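Local structure of rhusiopathiae surface protein B (Erysipelothrix rhusiopathiae, 3V10) at residues 3-8 / 139-144. The protein is a cell-wall adhesin whose collagen-binding region, the part crystallised here, probably attaches the bacterium to host collagen. Numbering follows the deposited sequence.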
loop_
_atom_site.group_PDB
_atom_site.type_symbol
_atom_site.label_atom_id
_atom_site.label_comp_id
_atom_site.label_asym_id
_atom_site.label_seq_id
_atom_site.Cartn_x
_atom_site.Cartn_y
_atom_site.Cartn_z
ATOM N N ASP A 3 8.552 -11.199 -28.802
ATOM C CA ASP A 3 7.609 -10.555 -27.896
ATOM C C ASP A 3 6.389 -11.454 -27.702
ATOM O O ASP A 3 5.660 -11.742 -28.657
ATOM C CB ASP A 3 7.180 -9.210 -28.487
ATOM C CG ASP A 3 6.227 -8.443 -27.591
ATOM O OD1 ASP A 3 5.978 -8.883 -26.448
ATOM O OD2 ASP A 3 5.734 -7.387 -28.038
ATOM N N TYR A 4 6.164 -11.897 -26.468
ATOM C CA TYR A 4 5.023 -12.764 -26.181
ATOM C C TYR A 4 3.788 -12.067 -25.624
ATOM O O TYR A 4 2.839 -12.728 -25.223
ATOM C CB TYR A 4 5.438 -13.878 -25.216
ATOM C CG TYR A 4 6.236 -14.975 -25.871
ATOM C CD1 TYR A 4 7.622 -14.882 -25.993
ATOM C CD2 TYR A 4 5.599 -16.102 -26.395
ATOM C CE1 TYR A 4 8.356 -15.886 -26.620
ATOM C CE2 TYR A 4 6.321 -17.106 -27.027
ATOM C CZ TYR A 4 7.696 -16.993 -27.136
ATOM O OH TYR A 4 8.410 -17.974 -27.776
ATOM N N THR A 5 3.786 -10.738 -25.619
ATOM C CA THR A 5 2.663 -9.983 -25.081
ATOM C C THR A 5 1.279 -10.423 -25.564
ATOM O O THR A 5 0.359 -10.588 -24.766
ATOM C CB THR A 5 2.844 -8.475 -25.358
ATOM O OG1 THR A 5 4.049 -8.026 -24.723
ATOM C CG2 THR A 5 1.663 -7.678 -24.799
ATOM N N ASN A 6 1.120 -10.621 -26.864
ATOM C CA ASN A 6 -0.182 -11.030 -27.366
ATOM C C ASN A 6 -0.282 -12.503 -27.736
ATOM O O ASN A 6 -1.264 -12.924 -28.348
ATOM C CB ASN A 6 -0.586 -10.151 -28.543
ATOM C CG ASN A 6 -0.850 -8.722 -28.118
ATOM O OD1 ASN A 6 -1.768 -8.451 -27.336
ATOM N ND2 ASN A 6 -0.042 -7.801 -28.613
ATOM N N GLU A 7 0.732 -13.277 -27.356
ATOM C CA GLU A 7 0.742 -14.720 -27.607
ATOM C C GLU A 7 -0.127 -15.408 -26.555
ATOM O O GLU A 7 -0.341 -14.866 -25.470
ATOM C CB GLU A 7 2.165 -15.266 -27.520
ATOM C CG GLU A 7 3.034 -14.931 -28.704
ATOM C CD GLU A 7 2.509 -15.559 -29.981
ATOM O OE1 GLU A 7 1.582 -14.990 -30.586
ATOM O OE2 GLU A 7 3.012 -16.630 -30.372
ATOM N N ALA A 8 -0.605 -16.613 -26.868
ATOM C CA ALA A 8 -1.469 -17.363 -25.959
ATOM C C ALA A 8 -0.703 -18.243 -24.971
ATOM O O ALA A 8 -0.948 -19.446 -24.892
ATOM C CB ALA A 8 -2.441 -18.218 -26.767
ATOM N N LEU A 139 -4.607 -6.374 -18.950
ATOM C CA LEU A 139 -3.213 -5.931 -18.845
ATOM C C LEU A 139 -2.526 -5.815 -20.201
ATOM O O LEU A 139 -1.298 -5.849 -20.289
ATOM C CB LEU A 139 -2.407 -6.872 -17.947
ATOM C CG LEU A 139 -2.724 -6.813 -16.450
ATOM C CD1 LEU A 139 -1.818 -7.767 -15.692
ATOM C CD2 LEU A 139 -2.538 -5.381 -15.948
ATOM N N GLY A 140 -3.322 -5.677 -21.256
ATOM C CA GLY A 140 -2.758 -5.555 -22.588
ATOM C C GLY A 140 -2.449 -6.881 -23.258
ATOM O O GLY A 140 -2.013 -6.914 -24.406
ATOM N N LEU A 141 -2.675 -7.982 -22.551
ATOM C CA LEU A 141 -2.418 -9.309 -23.106
ATOM C C LEU A 141 -3.645 -9.720 -23.924
ATOM O O LEU A 141 -4.650 -10.192 -23.384
ATOM C CB LEU A 141 -2.143 -10.294 -21.967
ATOM C CG LEU A 141 -1.055 -9.816 -20.989
ATOM C CD1 LEU A 141 -0.961 -10.763 -19.796
ATOM C CD2 LEU A 141 0.284 -9.728 -21.706
ATOM N N GLY A 142 -3.546 -9.516 -25.236
ATOM C CA GLY A 142 -4.640 -9.799 -26.149
ATOM C C GLY A 142 -5.321 -11.156 -26.140
ATOM O O GLY A 142 -6.465 -11.271 -26.585
ATOM N N SER A 143 -4.634 -12.180 -25.648
ATOM C CA SER A 143 -5.198 -13.530 -25.610
ATOM C C SER A 143 -6.169 -13.711 -24.453
ATOM O O SER A 143 -6.949 -14.667 -24.426
ATOM C CB SER A 143 -4.078 -14.559 -25.470
ATOM O OG SER A 143 -3.434 -14.420 -24.213
ATOM N N LEU A 144 -6.124 -12.791 -23.498
ATOM C CA LEU A 144 -6.982 -12.891 -22.326
ATOM C C LEU A 144 -8.237 -12.044 -22.395
ATOM O O LEU A 144 -8.252 -10.975 -23.013
ATOM C CB LEU A 144 -6.197 -12.494 -21.073
ATOM C CG LEU A 144 -4.898 -13.257 -20.809
ATOM C CD1 LEU A 144 -4.215 -12.674 -19.585
ATOM C CD2 LEU A 144 -5.195 -14.742 -20.612
HETATM O O HOH W 1 -1.685 -12.352 -25.069
#
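Asn6 OD1 accepts a hydrogen bond from Gly142 N, joining two surface loops, the N-terminal 3-8 and 139-144, which follows strand 131-134. On Leu141 the contact can be followed outward: CB lies 3.8 Å from Thr5 O, CG, set beside its own backbone N (chi1 -52°), passes the same oxygen slightly farther off, and CD2 comes to 3.2 Å of it while meeting Thr5 CG2, the two side chains crossing at about a right angle. The Leu141 side chain also touches Phe10, Leu32 and Leu53 on the neighbouring strands, so a large apolar residue suits this buried place. Thr5 serves two environments: its methyl faces Leu141, while OG1 donates to Asp3 OD1 at 2.7 Å and is also bonded to the backbone N of Asp52. The same carboxylate oxygen accepts from Thr5 N, closing an Asx turn. Asn6 OD1 takes Gly142 N at 3.0 Å, in the carbonyl plane and on a lone pair; the N-H...O angle is 144°, so the bond is not straight. Gly142 has no side chain beside this approach. Between the loops a water donates to Thr5 O and Glu7 O and accepts from Ser143 N, while Ser143 CB packs against Ala8 CA at 3.9 Å. Thr5 O thus receives the water and a CA-H...O contact from Leu141 CA (3.5 Å): water and Asn6 satisfy backbone polar groups where the loops meet, and Leu141 supplies the apolar side.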